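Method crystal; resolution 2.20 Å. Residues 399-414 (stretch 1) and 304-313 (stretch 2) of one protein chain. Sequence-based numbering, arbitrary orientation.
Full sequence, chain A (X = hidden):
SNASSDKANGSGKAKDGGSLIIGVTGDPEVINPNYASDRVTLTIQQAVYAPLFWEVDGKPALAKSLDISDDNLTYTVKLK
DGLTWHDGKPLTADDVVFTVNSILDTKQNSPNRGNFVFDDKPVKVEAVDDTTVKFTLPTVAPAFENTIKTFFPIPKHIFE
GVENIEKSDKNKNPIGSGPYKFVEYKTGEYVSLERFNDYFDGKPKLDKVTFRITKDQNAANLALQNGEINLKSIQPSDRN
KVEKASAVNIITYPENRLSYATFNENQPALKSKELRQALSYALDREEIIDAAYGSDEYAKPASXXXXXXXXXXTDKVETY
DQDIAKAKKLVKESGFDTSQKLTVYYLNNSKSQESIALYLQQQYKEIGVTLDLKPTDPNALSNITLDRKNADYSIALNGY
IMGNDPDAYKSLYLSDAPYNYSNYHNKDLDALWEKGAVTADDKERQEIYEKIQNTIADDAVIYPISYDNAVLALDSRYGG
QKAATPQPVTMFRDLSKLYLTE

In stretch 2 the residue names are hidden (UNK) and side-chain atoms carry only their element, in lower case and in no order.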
# COMPACT_ATOMS: atom_id res chain seq x y z
N GLY A 399 1.10 10.60 1.37
CA GLY A 399 1.13 9.58 0.34
C GLY A 399 0.35 8.37 0.75
O GLY A 399 0.06 8.19 1.91
N TYR A 400 -0.06 7.57 -0.23
CA TYR A 400 -0.76 6.32 0.06
C TYR A 400 -0.61 5.26 -1.01
O TYR A 400 -0.36 5.55 -2.18
CB TYR A 400 -2.24 6.54 0.35
CG TYR A 400 -3.09 7.33 -0.68
CD1 TYR A 400 -3.23 6.93 -2.01
CD2 TYR A 400 -3.82 8.43 -0.27
CE1 TYR A 400 -4.02 7.65 -2.91
CE2 TYR A 400 -4.61 9.15 -1.15
CZ TYR A 400 -4.72 8.75 -2.46
OH TYR A 400 -5.53 9.50 -3.28
N ILE A 401 -0.78 4.02 -0.56
CA ILE A 401 -0.77 2.82 -1.39
C ILE A 401 -2.10 2.16 -1.01
O ILE A 401 -2.18 1.49 0.03
CB ILE A 401 0.43 1.93 -1.04
CG1 ILE A 401 1.75 2.71 -1.19
CG2 ILE A 401 0.42 0.67 -1.90
CD1 ILE A 401 2.95 2.00 -0.61
N MET A 402 -3.14 2.32 -1.83
CA MET A 402 -4.48 1.85 -1.45
C MET A 402 -5.07 0.55 -1.98
O MET A 402 -6.14 0.14 -1.51
CB MET A 402 -5.49 2.96 -1.75
CG MET A 402 -5.31 4.19 -0.92
SD MET A 402 -5.29 3.87 0.84
CE MET A 402 -6.92 3.22 1.15
N GLY A 403 -4.43 -0.11 -2.93
CA GLY A 403 -5.03 -1.34 -3.45
C GLY A 403 -5.70 -1.17 -4.82
O GLY A 403 -5.75 -0.05 -5.38
N ASN A 404 -6.24 -2.29 -5.31
CA ASN A 404 -6.80 -2.42 -6.66
C ASN A 404 -8.27 -2.02 -6.89
O ASN A 404 -8.69 -1.97 -8.04
CB ASN A 404 -6.59 -3.88 -7.15
CG ASN A 404 -5.12 -4.26 -7.27
OD1 ASN A 404 -4.23 -3.39 -7.31
ND2 ASN A 404 -4.85 -5.56 -7.33
N ASP A 405 -9.04 -1.79 -5.82
CA ASP A 405 -10.43 -1.40 -5.95
C ASP A 405 -10.60 0.01 -5.38
O ASP A 405 -10.18 0.27 -4.24
CB ASP A 405 -11.40 -2.39 -5.29
CG ASP A 405 -12.90 -2.07 -5.60
OD1 ASP A 405 -13.43 -1.03 -5.10
OD2 ASP A 405 -13.55 -2.87 -6.34
N PRO A 406 -11.23 0.92 -6.15
CA PRO A 406 -11.39 2.30 -5.69
C PRO A 406 -12.23 2.47 -4.43
O PRO A 406 -12.15 3.50 -3.78
CB PRO A 406 -12.03 3.00 -6.90
CG PRO A 406 -12.76 1.90 -7.62
CD PRO A 406 -11.92 0.69 -7.45
N ASP A 407 -13.02 1.47 -4.06
CA ASP A 407 -13.85 1.59 -2.83
C ASP A 407 -12.99 1.77 -1.57
O ASP A 407 -13.41 2.42 -0.62
CB ASP A 407 -14.73 0.36 -2.66
CG ASP A 407 -15.69 0.49 -1.47
OD1 ASP A 407 -16.55 1.40 -1.47
OD2 ASP A 407 -15.60 -0.35 -0.55
N ALA A 408 -11.78 1.22 -1.57
CA ALA A 408 -10.90 1.36 -0.40
C ALA A 408 -10.49 2.83 -0.14
O ALA A 408 -10.12 3.17 0.99
CB ALA A 408 -9.66 0.47 -0.55
N TYR A 409 -10.60 3.68 -1.16
CA TYR A 409 -10.23 5.09 -1.03
C TYR A 409 -11.26 5.94 -0.31
O TYR A 409 -10.98 7.09 -0.00
CB TYR A 409 -9.98 5.70 -2.41
CG TYR A 409 -8.80 5.18 -3.21
CD1 TYR A 409 -8.79 3.90 -3.75
CD2 TYR A 409 -7.74 6.01 -3.52
CE1 TYR A 409 -7.73 3.46 -4.52
CE2 TYR A 409 -6.67 5.58 -4.28
CZ TYR A 409 -6.68 4.31 -4.79
OH TYR A 409 -5.60 3.90 -5.56
N LYS A 410 -12.44 5.38 -0.03
CA LYS A 410 -13.50 6.13 0.69
C LYS A 410 -13.07 6.81 1.98
O LYS A 410 -13.50 7.93 2.26
CB LYS A 410 -14.64 5.20 1.08
CG LYS A 410 -15.55 4.76 -0.05
CD LYS A 410 -16.76 3.98 0.44
CE LYS A 410 -16.38 2.74 1.24
NZ LYS A 410 -17.53 1.81 1.33
N SER A 411 -12.25 6.11 2.78
CA SER A 411 -11.78 6.58 4.09
C SER A 411 -10.87 7.83 4.01
O SER A 411 -10.51 8.42 5.04
CB SER A 411 -11.07 5.43 4.83
OG SER A 411 -9.95 4.94 4.07
N LEU A 412 -10.51 8.22 2.79
CA LEU A 412 -9.70 9.41 2.54
C LEU A 412 -10.53 10.55 1.96
O LEU A 412 -10.03 11.68 1.87
CB LEU A 412 -8.58 9.09 1.54
CG LEU A 412 -7.51 8.09 1.97
CD1 LEU A 412 -7.00 7.30 0.77
CD2 LEU A 412 -6.37 8.79 2.69
N TYR A 413 -11.76 10.27 1.53
CA TYR A 413 -12.59 11.33 0.89
C TYR A 413 -14.04 11.51 1.38
O TYR A 413 -14.69 12.50 0.98
CB TYR A 413 -12.54 11.15 -0.63
CG TYR A 413 -11.14 11.24 -1.13
CD1 TYR A 413 -10.50 12.47 -1.20
CD2 TYR A 413 -10.41 10.11 -1.47
CE1 TYR A 413 -9.19 12.59 -1.62
CE2 TYR A 413 -9.09 10.21 -1.90
CZ TYR A 413 -8.49 11.46 -1.97
OH TYR A 413 -7.18 11.63 -2.38
N LEU A 414 -14.56 10.60 2.20
CA LEU A 414 -15.94 10.76 2.75
C LEU A 414 -15.92 11.89 3.78
O LEU A 414 -14.91 12.09 4.46
CB LEU A 414 -16.48 9.47 3.39
CG LEU A 414 -16.80 8.28 2.48
CD1 LEU A 414 -17.03 7.01 3.30
CD2 LEU A 414 -18.01 8.57 1.60
N UNK A 304 -5.01 11.54 -11.77
CA UNK A 304 -6.10 11.11 -10.92
C UNK A 304 -5.65 10.93 -9.48
O UNK A 304 -4.46 10.73 -9.21
c UNK A 304 -6.62 9.78 -11.40
o UNK A 304 -7.60 9.31 -10.50
N UNK A 305 -6.61 10.96 -8.54
CA UNK A 305 -6.31 10.72 -7.12
C UNK A 305 -6.07 9.20 -6.89
O UNK A 305 -5.52 8.79 -5.87
c UNK A 305 -10.89 10.01 -6.88
c UNK A 305 -9.88 8.58 -5.26
c UNK A 305 -7.40 11.27 -6.19
c UNK A 305 -8.73 9.35 -5.31
c UNK A 305 -8.64 10.45 -6.15
c UNK A 305 -10.96 8.91 -6.05
c UNK A 305 -9.74 10.78 -6.93
N UNK A 306 -6.47 8.39 -7.85
CA UNK A 306 -6.24 6.97 -7.85
C UNK A 306 -4.92 6.64 -8.54
O UNK A 306 -4.56 7.31 -9.50
c UNK A 306 -8.77 6.44 -8.36
c UNK A 306 -9.54 5.65 -9.40
c UNK A 306 -7.31 6.30 -8.71
c UNK A 306 -9.02 5.88 -6.98
N UNK A 307 -4.24 5.59 -8.07
CA UNK A 307 -3.02 5.09 -8.72
C UNK A 307 -3.42 4.23 -9.92
O UNK A 307 -4.58 3.83 -10.04
c UNK A 307 -2.12 4.30 -7.75
c UNK A 307 -1.43 5.26 -6.79
o UNK A 307 -2.90 3.35 -7.01
N UNK A 308 -2.46 3.94 -10.80
CA UNK A 308 -2.73 3.20 -12.06
C UNK A 308 -3.21 1.77 -11.95
O UNK A 308 -3.82 1.25 -12.88
c UNK A 308 -1.11 4.63 -13.42
c UNK A 308 -1.51 3.22 -12.97
o UNK A 308 0.28 5.73 -15.00
o UNK A 308 0.51 3.54 -14.86
c UNK A 308 -0.03 4.63 -14.50
N UNK A 309 -2.87 1.12 -10.84
CA UNK A 309 -3.29 -0.26 -10.57
C UNK A 309 -4.76 -0.38 -10.19
O UNK A 309 -5.31 -1.49 -10.22
n UNK A 309 -3.26 -0.57 -7.06
o UNK A 309 -2.26 1.19 -8.06
c UNK A 309 -2.49 -0.82 -9.37
c UNK A 309 -2.67 0.02 -8.10
N UNK A 310 -5.39 0.72 -9.79
CA UNK A 310 -6.76 0.66 -9.29
C UNK A 310 -7.78 0.65 -10.40
O UNK A 310 -7.75 1.52 -11.26
o UNK A 310 -6.09 1.95 -7.34
c UNK A 310 -8.46 1.78 -7.80
c UNK A 310 -7.06 1.88 -8.40
N UNK A 311 -8.73 -0.29 -10.36
CA UNK A 311 -9.78 -0.34 -11.39
C UNK A 311 -10.45 0.99 -11.61
O UNK A 311 -10.74 1.72 -10.67
c UNK A 311 -11.77 -3.60 -11.81
n UNK A 311 -13.81 -4.61 -10.91
c UNK A 311 -10.52 -2.77 -11.57
c UNK A 311 -12.66 -3.72 -10.59
c UNK A 311 -10.87 -1.37 -11.11
N UNK A 312 -10.70 1.27 -12.89
CA UNK A 312 -11.37 2.48 -13.37
C UNK A 312 -10.47 3.72 -13.34
O UNK A 312 -10.94 4.84 -13.55
c UNK A 312 -13.82 0.68 -13.77
c UNK A 312 -13.52 1.38 -12.60
c UNK A 312 -14.97 -1.02 -12.50
c UNK A 312 -12.72 2.67 -12.65
o UNK A 312 -15.68 -2.19 -12.44
c UNK A 312 -14.68 -0.34 -11.34
c UNK A 312 -13.95 0.85 -11.39
c UNK A 312 -14.54 -0.51 -13.73
N UNK A 313 -9.18 3.52 -13.12
CA UNK A 313 -8.26 4.63 -13.19
C UNK A 313 -8.39 5.28 -14.57
O UNK A 313 -8.56 4.57 -15.55
c UNK A 313 -5.34 6.09 -12.44
c UNK A 313 -4.40 7.07 -12.77
c UNK A 313 -5.31 5.32 -14.70
c UNK A 313 -6.82 4.16 -13.04
c UNK A 313 -3.92 7.18 -14.07
c UNK A 313 -4.37 6.30 -15.03
c UNK A 313 -5.80 5.21 -13.39
O HOH W 1 -2.78 3.46 -4.28
O HOH W 2 -2.41 0.55 -4.64

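Position 304 carries one carbon and then one oxygen, out of reach of stretch 1; a lone hydroxyl on CB makes it Ser-304. Its OG accepts from the backbone N of position 306 at 3.0 Å.

At position 305, one carbon leads to a ring of six carbons with no heteroatom. One ring carbon lies 3.5 Å from Tyr-413 CE2 and another 3.8 Å from Tyr-409 CD2, the ring's edge directed toward the Tyr-409 face (planes at 76°). This is Phe-305. Its backbone O accepts from Tyr-400 OH at 2.7 Å.

At 306 there are four carbons, forked at the second. A terminal branch carbon sits 3.4 Å from the centroid of the Tyr-409 ring and 6° off the normal, a CH-pi contact over the face. The fork defines Leu-306, and that carbon is CD2.

At 307, CB bears one oxygen and one carbon, and the oxygen lies 3.1 Å from Tyr-409 OH; hence Thr-307. Its backbone N donates a weak bond to Tyr-409 OH at 3.3 Å, and water 1 links its OG1 to Met-402 N, 2.7 Å from each.

Position 308 has three carbons, the third carrying two oxygens, and touches nothing on stretch 1. The carboxylate at that length is Glu-308.

Position 309 has two carbons, the second bearing one O and one N. The nitrogen donates to Asn-404 OD1 at 3.0 Å with an angle of 179°. The terminal pair alone would not separate amide from acid without the elements; with them, it is Asn-309. Its OD1 receives a very short bond, 2.5 Å, from Thr-307 OG1.

Position 310 again has CB with one oxygen and one carbon. The oxygen accepts from Tyr-409 OH at 2.7 Å and donates to Gly-403 O at 2.8 Å; the branch carbon packs 3.6 Å from Pro-406 CD. This is Thr-310.

Position 311 has four carbons in a row ending in nitrogen. CB comes 4.3 Å from Pro-406 CD, and the last chain carbon 4.4 Å from Asp-405 OD2: Lys-311. Its backbone N donates to Asn-404 O at 2.9 Å.

Position 312 has a six-carbon ring bearing an oxygen, with an edge carbon 4.1 Å from Pro-406 CG: Tyr-312.

Position 313 has a bare six-carbon ring, out of reach of stretch 1: Phe-313.

The contact buries 599 Å² without any regular helix or strand in stretch 2. Turns at 307-310 and 310-313 share Thr-310, whose CA approaches Asn-404 CA to 4.1 Å. There the relay from Tyr-409 through Thr-310 to Gly-403 satisfies both hydroxyls as donors, while Phe-305 and Leu-306 pack against the tyrosine rings alongside.

Stretch 2 304-313: SFLTENTKYF
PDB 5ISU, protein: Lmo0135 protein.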